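Local structure of Lmo0794 protein (Listeria monocytogenes, 3EW7) at residues F52-L56 with S57-D61; S88-G92 with T93-R97; I192-L195 with D196-R200. The protein probably binds NAD(P) through a Rossmann-type domain and may act as an oxidoreductase on CH-NH donors, although its actual function is unknown. The protein carries 3 engineered substitutions. All blocks are in the same frame, centred on the assembly; numbering follows the deposited sequence.

Contact 1. Residues F52-L56 with S57-D61; sequences FDLTL and SDLSD
The flat group here is the carboxylate of Asp58, which turns OD1 back along the chain to Thr55, while Thr55 OG1 stands near both carboxylate oxygens. Thr55 N donates to Asp58 OD1 over 2.9 Å, and the link from Thr55 OG1 to the same oxygen is weak at 3.2 Å. The position of OD1 is doubtful, because the model sets it too close to the Thr55 carbonyl, so the details of both bonds are uncertain. With chi1 of 68° the Thr55 hydroxyl lies between its own N and carbonyl carbon, and the two side chains meet nearly at right angles.

Beyond this pair, Leu56 O accepts two backbone N-H groups. Ser60 N reaches it over 2.9 Å with an N-H...O angle of 163°, and Leu59 N donates from above the carbonyl plane. The Ser60 hydroxyl lies near both Leu56 O (2.9 Å) and Ser57 O (3.1 Å) without a settled choice.

On the buried side, Leu59 CD1 packs against Leu54 CG at 3.7 Å, the two leucines crossing at about a right angle. Leu59 also rests on Leu90 of helix 79-90, and His85 of that helix bonds Leu54 O.

The weakly bonded helix 56-59, flanked by Thr55 and Ser60, belongs to the connection from strand 45-48 to strand 64-67 of the parallel Rossmann-type sheet. Lys49 forms a long, weak ion pair with Asp58 OD2 and would probably offset part of its charge.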
# COMPACT_ATOMS: atom_id res chain seq x y z
N PHE A 52 7.46 5.04 9.24
CA PHE A 52 8.87 5.35 9.46
C PHE A 52 9.57 4.49 10.50
O PHE A 52 10.79 4.34 10.46
CB PHE A 52 9.00 6.82 9.83
CG PHE A 52 8.88 7.74 8.66
CD1 PHE A 52 9.91 7.83 7.73
CD2 PHE A 52 7.72 8.48 8.45
CE1 PHE A 52 9.78 8.63 6.60
CE2 PHE A 52 7.59 9.29 7.31
CZ PHE A 52 8.62 9.37 6.39
N ASP A 53 8.80 3.91 11.42
CA ASP A 53 9.36 3.07 12.48
C ASP A 53 9.37 1.59 12.15
O ASP A 53 9.83 0.78 12.95
CB ASP A 53 8.59 3.25 13.78
CG ASP A 53 8.46 4.70 14.18
OD1 ASP A 53 9.48 5.42 14.13
OD2 ASP A 53 7.34 5.09 14.56
N LEU A 54 8.84 1.23 10.99
CA LEU A 54 8.79 -0.16 10.59
C LEU A 54 10.16 -0.82 10.37
O LEU A 54 11.02 -0.28 9.66
CB LEU A 54 7.93 -0.29 9.33
CG LEU A 54 6.46 -0.66 9.51
CD1 LEU A 54 5.96 -0.21 10.87
CD2 LEU A 54 5.66 -0.05 8.38
N THR A 55 10.36 -1.98 10.99
CA THR A 55 11.62 -2.71 10.86
C THR A 55 11.34 -3.99 10.10
O THR A 55 10.24 -4.53 10.18
CB THR A 55 12.18 -3.12 12.20
OG1 THR A 55 11.33 -4.12 12.78
CG2 THR A 55 12.27 -1.93 13.14
N LEU A 56 12.35 -4.49 9.39
CA LEU A 56 12.19 -5.74 8.63
C LEU A 56 11.44 -6.78 9.46
O LEU A 56 10.56 -7.48 8.94
CB LEU A 56 13.56 -6.30 8.24
CG LEU A 56 13.55 -7.61 7.44
CD1 LEU A 56 12.95 -7.37 6.06
CD2 LEU A 56 14.98 -8.14 7.31
N SER A 57 11.78 -6.87 10.74
CA SER A 57 11.14 -7.82 11.64
C SER A 57 9.61 -7.85 11.53
O SER A 57 9.03 -8.89 11.21
CB SER A 57 11.53 -7.52 13.09
OG SER A 57 10.87 -8.41 13.98
N ASP A 58 8.95 -6.72 11.78
CA ASP A 58 7.49 -6.70 11.70
C ASP A 58 6.91 -6.69 10.29
O ASP A 58 5.69 -6.75 10.12
CB ASP A 58 6.91 -5.55 12.54
CG ASP A 58 7.80 -4.32 12.56
OD1 ASP A 58 8.37 -3.98 11.51
OD2 ASP A 58 7.93 -3.70 13.64
N LEU A 59 7.77 -6.62 9.28
CA LEU A 59 7.30 -6.63 7.90
C LEU A 59 7.31 -8.05 7.35
O LEU A 59 6.40 -8.46 6.63
CB LEU A 59 8.20 -5.74 7.04
CG LEU A 59 7.55 -4.53 6.37
CD1 LEU A 59 6.77 -3.74 7.41
CD2 LEU A 59 8.63 -3.68 5.72
N SER A 60 8.35 -8.81 7.70
CA SER A 60 8.48 -10.18 7.22
C SER A 60 7.45 -11.13 7.84
O SER A 60 7.47 -12.33 7.60
CB SER A 60 9.90 -10.68 7.48
OG SER A 60 10.32 -10.37 8.80
N ASP A 61 6.55 -10.58 8.64
CA ASP A 61 5.48 -11.37 9.24
C ASP A 61 4.44 -11.58 8.15
O ASP A 61 3.63 -12.50 8.21
CB ASP A 61 4.83 -10.60 10.38
CG ASP A 61 5.25 -11.09 11.74
OD1 ASP A 61 6.41 -11.55 11.87
OD2 ASP A 61 4.43 -10.99 12.67

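Contact 2. Residues S88-G92 with T93-R97; sequences SVLNG and TVSPR
Leu90 overlaps the ring of Pro96 through CD1, which lies 4.1 Å from Pro96 CD, the two side chains meeting at a slant. This contact closes the turn from helix 79-90 into strand 97-101, the second half of a beta-alpha-beta crossover that starts from strand 64-67 in the parallel sheet of the Rossmann fold. Leu90 ends the helix, and the chain leaves helical geometry at Asn91, whose N makes a weak bond to Ser88 O. Gly92 then takes a positive phi of 62°, a conformation that glycine adopts readily, and the backbone swings round to Thr93.

From there the loop comes back over the leucine. Thr93 CG2 is modelled 4.1 Å from Leu90 CD1, but the placing of this methyl is doubtful, as is the close approach of Thr93 CB to the Leu90 carbonyl; the packing rests on Pro96 CD. Phe148 and the leucines of helix 56-59 also pack on Leu90, while Pro96 leans on Val65 of strand 64-67. The buried Leu90 and Pro96 thus lie in the apolar layer between helices and sheet, and the turn joining them runs along the surface.

The one polar side-chain link across the turn is weak and unsettled: Thr93 OG1 lies 3.4 Å from Gly92 O.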
# COMPACT_ATOMS: atom_id res chain seq x y z
N SER A 88 15.09 0.72 1.93
CA SER A 88 16.34 0.30 2.58
C SER A 88 16.11 -0.88 3.53
O SER A 88 16.93 -1.80 3.63
CB SER A 88 16.99 1.47 3.34
OG SER A 88 16.29 1.76 4.54
N VAL A 89 14.99 -0.85 4.23
CA VAL A 89 14.65 -1.90 5.17
C VAL A 89 14.38 -3.21 4.43
O VAL A 89 14.70 -4.29 4.92
CB VAL A 89 13.42 -1.49 6.00
CG1 VAL A 89 12.75 -2.71 6.60
CG2 VAL A 89 13.84 -0.54 7.10
N LEU A 90 13.79 -3.10 3.25
CA LEU A 90 13.45 -4.28 2.45
C LEU A 90 14.56 -4.80 1.54
O LEU A 90 14.45 -5.89 0.99
CB LEU A 90 12.22 -3.98 1.59
CG LEU A 90 10.88 -4.65 1.88
CD1 LEU A 90 11.01 -5.63 3.03
CD2 LEU A 90 9.84 -3.58 2.20
N ASN A 91 15.62 -4.01 1.38
CA ASN A 91 16.72 -4.39 0.49
C ASN A 91 17.30 -5.79 0.68
O ASN A 91 17.39 -6.29 1.80
CB ASN A 91 17.84 -3.37 0.60
CG ASN A 91 18.88 -3.57 -0.48
OD1 ASN A 91 18.62 -3.28 -1.65
ND2 ASN A 91 20.05 -4.07 -0.10
N GLY A 92 17.73 -6.40 -0.43
CA GLY A 92 18.31 -7.74 -0.42
C GLY A 92 17.30 -8.76 0.08
O GLY A 92 17.62 -9.68 0.83
N THR A 93 16.07 -8.62 -0.41
CA THR A 93 14.99 -9.47 0.03
C THR A 93 13.92 -9.82 -1.02
O THR A 93 13.80 -9.17 -2.05
CB THR A 93 14.30 -8.77 1.21
OG1 THR A 93 14.65 -9.42 2.43
CG2 THR A 93 12.80 -8.71 1.02
N VAL A 94 13.15 -10.87 -0.73
CA VAL A 94 12.02 -11.25 -1.58
C VAL A 94 10.89 -11.58 -0.56
O VAL A 94 9.78 -11.91 -0.96
CB VAL A 94 12.34 -12.48 -2.49
CG1 VAL A 94 12.63 -13.72 -1.65
CG2 VAL A 94 11.14 -12.73 -3.44
N SER A 95 11.22 -11.43 0.73
CA SER A 95 10.39 -11.69 1.91
C SER A 95 8.91 -11.27 1.84
O SER A 95 8.05 -12.16 2.04
CB SER A 95 11.10 -11.05 3.15
OG SER A 95 11.34 -9.70 2.85
N PRO A 96 8.58 -9.96 1.89
CA PRO A 96 7.16 -9.64 1.75
C PRO A 96 7.23 -8.96 0.40
O PRO A 96 8.29 -8.47 0.01
CB PRO A 96 6.89 -8.59 2.85
CG PRO A 96 7.72 -8.97 3.88
CD PRO A 96 9.03 -9.20 3.09
N ARG A 97 6.13 -8.91 -0.31
CA ARG A 97 6.12 -8.21 -1.59
C ARG A 97 5.68 -6.81 -1.19
O ARG A 97 4.78 -6.67 -0.37
CB ARG A 97 5.09 -8.86 -2.51
CG ARG A 97 5.16 -8.40 -3.92
CD ARG A 97 4.20 -9.19 -4.76
NE ARG A 97 3.89 -8.46 -5.96
CZ ARG A 97 2.78 -8.66 -6.66
NH1 ARG A 97 1.91 -9.58 -6.24
NH2 ARG A 97 2.53 -7.93 -7.74

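Contact 3. Residues I192-L195 with D196-R200; sequences IAVL and DEIER
Ile192 and Asp196 lie side by side one helical turn apart, with Ile192 CG2 3.7 Å from Asp196 OD2. The backbone bonds are those of the last turns of helix 187-199. Glu197 N meets Ala193 O nearly head-on at 3.0 Å, Ile198 N bonds Val194 O, and Glu199 N bonds Leu195 O over 3.2 Å. Asp196 N divides between Ile192 O and, more weakly, Ala193 O.

Charge gathers where the helix ends. Arg200 NH2 forms a salt bridge with Glu199 OE1 at 2.7 Å, and NH1 makes a longer one, whose hydrogen bond is weak, with Asp196 OD1 at 3.3 Å. The Asp196 carboxylate carbon sits at the guanidinium edge, in its plane, while Glu199 CB lies over one face toward the rim. Arg23 salt-bridges both acids as well, so two arginines probably balance the pair.

Apolar contact comes from Ile198 CD1, 4.2 Å from Val194 CG1 and 4.3 Å from Leu195 CG. The chi1 of Ile198, -73°, sets CG1 beside the backbone N, on the side facing the preceding turn.

Val194 and Leu195 press on helix 11-22 at Ile16, Glu19 and Ala20, whereas Ile198 reaches Val64 and Val66 of strand 64-67, so the helix packs beside helix 11-22 and against the sheet.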
# COMPACT_ATOMS: atom_id res chain seq x y z
N ILE A 192 -10.30 -4.25 -5.92
CA ILE A 192 -10.45 -5.54 -6.58
C ILE A 192 -9.25 -5.81 -7.48
O ILE A 192 -8.75 -6.93 -7.54
CB ILE A 192 -11.75 -5.58 -7.40
CG1 ILE A 192 -12.93 -5.73 -6.44
CG2 ILE A 192 -11.69 -6.71 -8.43
CD1 ILE A 192 -14.26 -5.27 -7.01
N ALA A 193 -8.80 -4.78 -8.19
CA ALA A 193 -7.65 -4.89 -9.06
C ALA A 193 -6.45 -5.17 -8.16
O ALA A 193 -5.73 -6.14 -8.37
CB ALA A 193 -7.44 -3.59 -9.83
N VAL A 194 -6.25 -4.32 -7.15
CA VAL A 194 -5.13 -4.48 -6.22
C VAL A 194 -5.04 -5.92 -5.72
O VAL A 194 -4.00 -6.56 -5.83
CB VAL A 194 -5.23 -3.49 -5.01
CG1 VAL A 194 -4.28 -3.91 -3.90
CG2 VAL A 194 -4.88 -2.08 -5.45
N LEU A 195 -6.13 -6.45 -5.19
CA LEU A 195 -6.12 -7.81 -4.70
C LEU A 195 -5.98 -8.88 -5.80
O LEU A 195 -5.57 -10.00 -5.50
CB LEU A 195 -7.35 -8.07 -3.86
CG LEU A 195 -6.89 -7.93 -2.41
CD1 LEU A 195 -7.28 -6.58 -1.87
CD2 LEU A 195 -7.49 -9.05 -1.60
N ASP A 196 -6.30 -8.54 -7.04
CA ASP A 196 -6.14 -9.48 -8.14
C ASP A 196 -4.64 -9.68 -8.35
O ASP A 196 -4.16 -10.82 -8.43
CB ASP A 196 -6.77 -8.95 -9.44
CG ASP A 196 -8.26 -9.21 -9.52
OD1 ASP A 196 -8.72 -10.16 -8.84
OD2 ASP A 196 -8.96 -8.48 -10.25
N GLU A 197 -3.93 -8.56 -8.43
CA GLU A 197 -2.50 -8.52 -8.63
C GLU A 197 -1.76 -9.26 -7.48
O GLU A 197 -0.69 -9.83 -7.71
CB GLU A 197 -2.01 -7.07 -8.74
CG GLU A 197 -0.53 -6.95 -8.98
CD GLU A 197 -0.08 -7.80 -10.15
OE1 GLU A 197 -0.90 -8.07 -11.06
OE2 GLU A 197 1.10 -8.19 -10.17
N ILE A 198 -2.34 -9.30 -6.27
CA ILE A 198 -1.75 -9.95 -5.11
C ILE A 198 -1.90 -11.48 -5.19
O ILE A 198 -0.96 -12.25 -4.86
CB ILE A 198 -2.41 -9.44 -3.84
CG1 ILE A 198 -1.98 -8.02 -3.53
CG2 ILE A 198 -2.11 -10.36 -2.70
CD1 ILE A 198 -2.58 -7.42 -2.28
N GLU A 199 -3.06 -11.92 -5.66
CA GLU A 199 -3.38 -13.34 -5.81
C GLU A 199 -2.81 -13.96 -7.11
O GLU A 199 -2.39 -15.14 -7.17
CB GLU A 199 -4.91 -13.48 -5.76
CG GLU A 199 -5.61 -13.00 -4.45
CD GLU A 199 -7.13 -13.30 -4.41
OE1 GLU A 199 -7.84 -13.13 -5.42
OE2 GLU A 199 -7.63 -13.68 -3.34
N ARG A 200 -2.78 -13.15 -8.16
CA ARG A 200 -2.26 -13.60 -9.44
C ARG A 200 -1.34 -12.57 -10.06
O ARG A 200 -1.67 -11.90 -11.03
CB ARG A 200 -3.43 -13.93 -10.37
CG ARG A 200 -4.20 -15.20 -10.01
CD ARG A 200 -5.64 -15.17 -10.52
NE ARG A 200 -6.59 -15.20 -9.41
CZ ARG A 200 -7.21 -14.13 -8.91
NH1 ARG A 200 -7.01 -12.92 -9.43
NH2 ARG A 200 -8.04 -14.28 -7.88

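How the contacts relate
From the N terminus the three contacts come in series, none enclosing or crossing another. Contact 1 lies between strands 45-48 and 64-67, where the loop turns into the short helix 56-59. Contact 2 closes the turn that takes helix 79-90 into strand 97-101, and contact 3 finishes helix 187-199 ahead of strand 207-209. Contacts 1 and 2 pack directly, with Leu59 CD2 3.7 Å from Leu90 CD2, and their centres are about 10 Å apart. Contact 3 stays clear of contact 1 but is tied to contact 2 by a salt bridge, Arg97 NH2 to Glu197 OE2 at 2.8 Å, which joins strand 97-101 to helix 187-199.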